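Local coordinates for protein MGS-M4 (Unidentified, PDB 4Q3M) that is an aldo-keto reductase family member of unknown substrate, probably an NADPH- or NADH-dependent oxidoreductase built on a TIM barrel, at residues 2-7 and 12-17. Residues are numbered along the deposited sequence; the frame is centred on the assembly and turned at random.
Sequences HSVKLN and MPIIGL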
# COMPACT_ATOMS: atom_id res chain seq x y z
N HIS A 2 29.44 -0.21 8.26
CA HIS A 2 29.32 -1.56 8.79
C HIS A 2 28.35 -2.41 8.03
O HIS A 2 27.49 -1.90 7.30
CB HIS A 2 29.04 -1.54 10.30
CG HIS A 2 27.58 -1.61 10.66
ND1 HIS A 2 26.79 -0.54 10.65
CD2 HIS A 2 26.81 -2.66 11.12
CE1 HIS A 2 25.56 -0.89 11.04
NE2 HIS A 2 25.57 -2.19 11.33
N SER A 3 28.50 -3.72 8.13
CA SER A 3 27.72 -4.59 7.25
C SER A 3 26.82 -5.55 8.02
O SER A 3 27.08 -5.89 9.18
CB SER A 3 28.66 -5.38 6.33
OG SER A 3 29.46 -4.51 5.55
N VAL A 4 25.76 -5.99 7.35
CA VAL A 4 24.89 -7.02 7.88
C VAL A 4 25.16 -8.32 7.12
O VAL A 4 25.72 -8.29 6.02
CB VAL A 4 23.40 -6.64 7.74
CG1 VAL A 4 23.12 -5.32 8.43
CG2 VAL A 4 23.00 -6.57 6.27
N LYS A 5 24.77 -9.45 7.69
CA LYS A 5 24.91 -10.71 6.97
C LYS A 5 23.56 -11.34 6.65
O LYS A 5 22.72 -11.56 7.52
CB LYS A 5 25.78 -11.70 7.76
CG LYS A 5 26.96 -11.07 8.48
CD LYS A 5 28.15 -12.02 8.48
CE LYS A 5 27.75 -13.43 8.84
NZ LYS A 5 28.70 -14.43 8.27
N LEU A 6 23.36 -11.61 5.37
CA LEU A 6 22.14 -12.21 4.86
C LEU A 6 22.05 -13.66 5.31
O LEU A 6 23.00 -14.19 5.89
CB LEU A 6 22.09 -12.10 3.34
CG LEU A 6 22.47 -10.71 2.81
CD1 LEU A 6 22.41 -10.66 1.29
CD2 LEU A 6 21.58 -9.62 3.41
N ASN A 7 20.92 -14.32 5.04
CA ASN A 7 20.69 -15.67 5.54
C ASN A 7 21.65 -16.72 4.97
O ASN A 7 21.68 -17.86 5.45
CB ASN A 7 19.24 -16.08 5.27
CG ASN A 7 18.88 -16.07 3.80
OD1 ASN A 7 19.62 -16.56 2.95
ND2 ASN A 7 17.72 -15.50 3.49
N MET A 12 26.74 -7.69 3.53
CA MET A 12 26.19 -6.60 2.73
C MET A 12 26.32 -5.28 3.48
O MET A 12 25.75 -5.12 4.56
CB MET A 12 24.72 -6.88 2.40
CG MET A 12 24.05 -5.81 1.55
SD MET A 12 22.29 -6.14 1.33
CE MET A 12 21.84 -4.85 0.18
N PRO A 13 27.10 -4.34 2.92
CA PRO A 13 27.27 -3.01 3.52
C PRO A 13 25.93 -2.35 3.81
O PRO A 13 25.12 -2.17 2.90
CB PRO A 13 28.05 -2.24 2.45
CG PRO A 13 28.81 -3.30 1.73
CD PRO A 13 27.91 -4.51 1.71
N ILE A 14 25.70 -2.01 5.08
CA ILE A 14 24.40 -1.52 5.52
C ILE A 14 24.03 -0.19 4.87
O ILE A 14 22.86 0.20 4.85
CB ILE A 14 24.35 -1.38 7.06
CG1 ILE A 14 22.90 -1.45 7.56
CG2 ILE A 14 25.04 -0.11 7.51
CD1 ILE A 14 22.78 -1.44 9.07
N ILE A 15 25.03 0.50 4.33
CA ILE A 15 24.78 1.72 3.58
C ILE A 15 25.32 1.58 2.16
O ILE A 15 26.28 0.85 1.92
CB ILE A 15 25.42 2.96 4.26
CG1 ILE A 15 24.83 4.25 3.69
CG2 ILE A 15 26.94 2.94 4.13
CD1 ILE A 15 25.42 5.50 4.28
N GLY A 16 24.68 2.25 1.21
CA GLY A 16 25.11 2.21 -0.17
C GLY A 16 24.58 3.40 -0.96
O GLY A 16 23.66 4.08 -0.52
N LEU A 17 25.17 3.64 -2.12
CA LEU A 17 24.74 4.74 -2.98
C LEU A 17 23.55 4.32 -3.84
O LEU A 17 23.58 3.28 -4.50
CB LEU A 17 25.88 5.22 -3.87
CG LEU A 17 25.48 6.27 -4.90
CD1 LEU A 17 25.02 7.55 -4.22
CD2 LEU A 17 26.61 6.54 -5.88
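V4 and M12 pair in the N-terminal β-hairpin of strands 3-5 and 11-13, which lies across the bottom of the (β/α)8 barrel, as in other aldo-keto reductases. They form the antiparallel hydrogen-bonded pair: V4 N donates to M12 O (2.9 Å), and M12 N donates back to V4 O (2.8 Å), arriving nearly in line with the carbonyl bond (C=O...N 168°), although the N-H itself is more bent, at 149°. At the next, non-hydrogen-bonded pair, S3 and P13, the CA atoms close to 4.1 Å and the side chains diverge. A third backbone bond, I14 N to H2 O, lies in the carbonyl plane and continues the pairing beyond S3 and P13. I14 adds side-chain contacts to this bond. Its CB sits over one face of the H2 imidazole, offset toward the rim; CG2 lies beside H2 O and ND1; CG1, anti to the backbone N (chi1 -157°), meets V4 CG1 at 4.0 Å; and CD1, at the end of the extended chain, reaches both V4 CG1 and the imidazole. On the hairpin face shared by V4 and M12, V226 of barrel strand 226-227 touches both side chains. The M12 chain runs fully extended away from strand 3-5 toward H41 and E182, passing L6, whose CD2 methyl stands 4.1 Å from M12 SD.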